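Local coordinates for protein AAR187Cp (Eremothecium gossypii, PDB 3ZIL) that probably regulates the establishment of sister-chromatid cohesion by acting on cohesin, the piece described here being its all-helical Wap1 domain, at residues A[287-290]-A[295-298]; A[280-285]-A[327-332]. All coordinates share one frame; numbering follows the deposited sequence.

Contact 1 (A[287-290]-A[295-298]); sequences NIVS and AAST
The carbonyl oxygen of Ala295, in the residue whose methyl rests on Ile288, is gripped twice by Thr298. The hydroxyl OG1 of Thr298 gives its proton to Ala295 O at 2.7 Å, and the backbone N of Thr298 adds a bond of 3.1 Å to that same oxygen. Both donors come from one face of the carbonyl plane; the hydroxyl stands 23° off that plane and meets the C=O at 119°, well away from a straight-on approach. Across the contact the side chains meet through carbon alone. Ile288 has CG2 anti to its backbone N, and this branch lies 3.8 Å from Ala295 CB. One residue on, Val289 meets Ala296 with its carbonyl oxygen as well as its side chain. Val289 CB sits 3.7 Å from Ala296 CB, and Val289 O approaches that methyl to 3.4 Å. With chi1 at -57°, Val289 turns CG1 to the side of its own N, where it packs against Ala296 CA at 3.8 Å. Helix 248-261 receives Ile288 through Leu251 and Val252, and also touches Thr298, while Tyr332 of helix 321-336 lies against Val289. The contact thus folds the end of helix 272-289 onto the small helix that follows it. Ala296, with nothing beyond CB, probably allows the 4.4 Å approach of its CA to that of Val289. The two bonds to Ala295 O tie Thr298 back at the end of helix 293-296, whereas the segments themselves are joined by van der Waals packing.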
# COMPACT_ATOMS: atom_id res chain seq x y z
N ASN A 287 10.90 -14.31 2.92
CA ASN A 287 11.48 -13.53 1.86
C ASN A 287 12.93 -13.17 2.21
O ASN A 287 13.82 -13.28 1.39
CB ASN A 287 10.63 -12.29 1.53
CG ASN A 287 9.90 -12.44 0.18
OD1 ASN A 287 9.84 -13.57 -0.37
ND2 ASN A 287 9.33 -11.34 -0.33
N ILE A 288 13.17 -12.82 3.46
CA ILE A 288 14.54 -12.33 3.82
C ILE A 288 15.42 -13.56 4.10
O ILE A 288 16.55 -13.65 3.55
CB ILE A 288 14.49 -11.43 5.09
CG1 ILE A 288 13.68 -10.14 4.82
CG2 ILE A 288 15.90 -11.03 5.60
CD1 ILE A 288 13.18 -9.47 6.08
N VAL A 289 14.93 -14.49 4.95
CA VAL A 289 15.84 -15.53 5.40
C VAL A 289 16.19 -16.61 4.38
O VAL A 289 17.27 -17.23 4.56
CB VAL A 289 15.39 -16.24 6.68
CG1 VAL A 289 15.21 -15.20 7.79
CG2 VAL A 289 14.17 -17.12 6.41
N SER A 290 15.32 -16.86 3.37
CA SER A 290 15.63 -17.83 2.31
C SER A 290 16.63 -17.23 1.32
O SER A 290 17.19 -17.92 0.49
CB SER A 290 14.35 -18.22 1.56
OG SER A 290 13.87 -17.11 0.82
N ALA A 295 21.46 -12.86 7.37
CA ALA A 295 20.20 -12.51 8.12
C ALA A 295 19.42 -13.70 8.74
O ALA A 295 18.83 -13.60 9.83
CB ALA A 295 19.28 -11.66 7.25
N ALA A 296 19.41 -14.84 8.05
CA ALA A 296 18.82 -16.10 8.60
C ALA A 296 19.46 -16.53 9.97
O ALA A 296 18.80 -17.13 10.84
CB ALA A 296 18.87 -17.22 7.56
N SER A 297 20.70 -16.14 10.19
CA SER A 297 21.39 -16.52 11.42
C SER A 297 21.33 -15.48 12.51
O SER A 297 21.95 -15.66 13.57
CB SER A 297 22.85 -16.90 11.13
OG SER A 297 23.50 -15.89 10.40
N THR A 298 20.60 -14.38 12.27
CA THR A 298 20.37 -13.38 13.31
C THR A 298 19.96 -14.12 14.59
O THR A 298 19.07 -14.96 14.54
CB THR A 298 19.29 -12.35 12.85
OG1 THR A 298 19.71 -11.78 11.62
CG2 THR A 298 19.08 -11.28 13.84

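Contact 2 (A[280-285]-A[327-332]); sequences LQLGLL and LLVYAY
Val329 carries this contact: it points at helix 272-289, and its two methyls divide the neighbours between them. At CB the chain splits. CG1, anti to the backbone N with chi1 at 162°, runs to Leu285 and stops 4.0 Å from its CB, so that it meets the root of that leucine and not its branched end. CG2 takes the position beside the backbone N and reaches the preceding turn of the facing helix, where it comes within 3.6 Å of the carbonyl oxygen Leu282 O and 4.1 Å of Leu282 CD2. The methyl therefore has a main-chain oxygen and a side-chain methyl as its neighbours at once. Leu282 does not set out straight at the other helix; its chain brings CD2 round to Val329, and the two side chains cross at a slant. The short valine is consistent with a close approach of the backbones here, the CA atoms of Leu285 and Val329 lying 6.9 Å apart. Leu286, the next residue along helix 272-289, also packs on Val329. Leu285 also packs on Leu255 of helix 248-261, while Leu328 turns to Ile367 and Ile371 of helix 365-375. What is joined here is helix 272-289 and helix 321-336, two long helices of the stacked helical array of the Wap1 domain, consistent with a HEAT-like build. All three touching residues are buried, and the two segments are held by shape and van der Waals contact, with no directional bond between them.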
# COMPACT_ATOMS: atom_id res chain seq x y z
N LEU A 280 1.67 -12.85 7.57
CA LEU A 280 2.40 -11.83 6.82
C LEU A 280 3.85 -11.56 7.40
O LEU A 280 4.84 -11.44 6.62
CB LEU A 280 1.57 -10.49 6.76
CG LEU A 280 0.28 -10.55 5.97
CD1 LEU A 280 -0.56 -9.30 6.28
CD2 LEU A 280 0.61 -10.60 4.47
N GLN A 281 4.00 -11.47 8.75
CA GLN A 281 5.35 -11.39 9.29
C GLN A 281 6.23 -12.60 8.93
O GLN A 281 7.41 -12.43 8.62
CB GLN A 281 5.32 -11.23 10.82
CG GLN A 281 4.48 -10.03 11.27
CD GLN A 281 4.49 -9.77 12.81
OE1 GLN A 281 4.64 -10.67 13.61
NE2 GLN A 281 4.36 -8.51 13.18
N LEU A 282 5.67 -13.82 8.97
CA LEU A 282 6.47 -15.00 8.56
C LEU A 282 6.78 -14.97 7.05
O LEU A 282 7.86 -15.30 6.65
CB LEU A 282 5.74 -16.31 8.93
CG LEU A 282 5.75 -16.58 10.44
CD1 LEU A 282 4.60 -17.49 10.92
CD2 LEU A 282 7.10 -17.14 10.94
N GLY A 283 5.81 -14.58 6.23
CA GLY A 283 6.03 -14.43 4.80
C GLY A 283 7.16 -13.42 4.62
O GLY A 283 8.05 -13.63 3.78
N LEU A 284 7.17 -12.35 5.42
CA LEU A 284 8.27 -11.37 5.23
C LEU A 284 9.63 -11.96 5.70
O LEU A 284 10.63 -11.86 4.99
CB LEU A 284 7.93 -10.02 5.85
CG LEU A 284 9.07 -9.02 5.85
CD1 LEU A 284 9.47 -8.71 4.40
CD2 LEU A 284 8.67 -7.75 6.58
N LEU A 285 9.65 -12.55 6.91
CA LEU A 285 10.79 -13.37 7.31
C LEU A 285 11.31 -14.31 6.18
O LEU A 285 12.53 -14.34 5.90
CB LEU A 285 10.52 -14.15 8.57
CG LEU A 285 10.56 -13.20 9.79
CD1 LEU A 285 9.92 -13.83 11.01
CD2 LEU A 285 12.01 -12.81 10.04
N LEU A 327 7.56 -23.35 10.71
CA LEU A 327 8.58 -24.41 10.71
C LEU A 327 9.54 -24.23 9.53
O LEU A 327 10.73 -24.52 9.64
CB LEU A 327 7.88 -25.77 10.56
CG LEU A 327 7.09 -26.22 11.80
CD1 LEU A 327 6.42 -27.59 11.59
CD2 LEU A 327 7.94 -26.26 13.04
N LEU A 328 9.00 -23.82 8.38
CA LEU A 328 9.83 -23.54 7.23
C LEU A 328 10.80 -22.40 7.57
O LEU A 328 12.00 -22.49 7.25
CB LEU A 328 8.95 -23.19 6.00
CG LEU A 328 9.65 -22.68 4.75
CD1 LEU A 328 10.73 -23.62 4.28
CD2 LEU A 328 8.63 -22.43 3.64
N VAL A 329 10.29 -21.33 8.18
CA VAL A 329 11.14 -20.19 8.44
C VAL A 329 12.20 -20.65 9.48
O VAL A 329 13.40 -20.38 9.30
CB VAL A 329 10.34 -18.95 8.94
CG1 VAL A 329 11.28 -17.95 9.63
CG2 VAL A 329 9.50 -18.32 7.80
N TYR A 330 11.76 -21.38 10.49
CA TYR A 330 12.67 -22.01 11.46
C TYR A 330 13.80 -22.90 10.82
O TYR A 330 14.96 -22.78 11.18
CB TYR A 330 11.89 -22.83 12.50
CG TYR A 330 12.86 -23.47 13.47
CD1 TYR A 330 13.68 -22.68 14.30
CD2 TYR A 330 13.00 -24.85 13.52
CE1 TYR A 330 14.60 -23.28 15.14
CE2 TYR A 330 13.91 -25.45 14.37
CZ TYR A 330 14.70 -24.65 15.17
OH TYR A 330 15.60 -25.27 16.01
N ALA A 331 13.46 -23.75 9.89
CA ALA A 331 14.44 -24.62 9.21
C ALA A 331 15.53 -23.75 8.58
O ALA A 331 16.72 -24.11 8.65
CB ALA A 331 13.74 -25.44 8.15
N TYR A 332 15.14 -22.60 7.99
CA TYR A 332 16.13 -21.64 7.44
C TYR A 332 17.02 -21.06 8.53
O TYR A 332 18.27 -20.96 8.39
CB TYR A 332 15.45 -20.52 6.60
CG TYR A 332 15.18 -20.94 5.14
CD1 TYR A 332 16.20 -20.96 4.24
CD2 TYR A 332 13.92 -21.34 4.70
CE1 TYR A 332 16.03 -21.38 2.95
CE2 TYR A 332 13.72 -21.70 3.39
CZ TYR A 332 14.79 -21.70 2.51
OH TYR A 332 14.67 -22.10 1.19

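Both contacts are buried, on the same side of the chain's centre, and both draw on helix 272-289: contact 2 uses its middle turns and contact 1 its last ones. Contact 2 joins residues far apart in sequence, whereas contact 1 is a local return of the chain, nested within the loop that contact 2 closes. Their centres are about 9 Å apart, and they touch through Tyr332 of contact 2, whose CE1 lies 3.6 Å from Ser290 CA. Contact 1 sets branched side chains against two alanine methyls, with a carbonyl that takes two bonds from Thr298 local to 295-298, whereas in contact 2 both partners are branched aliphatics.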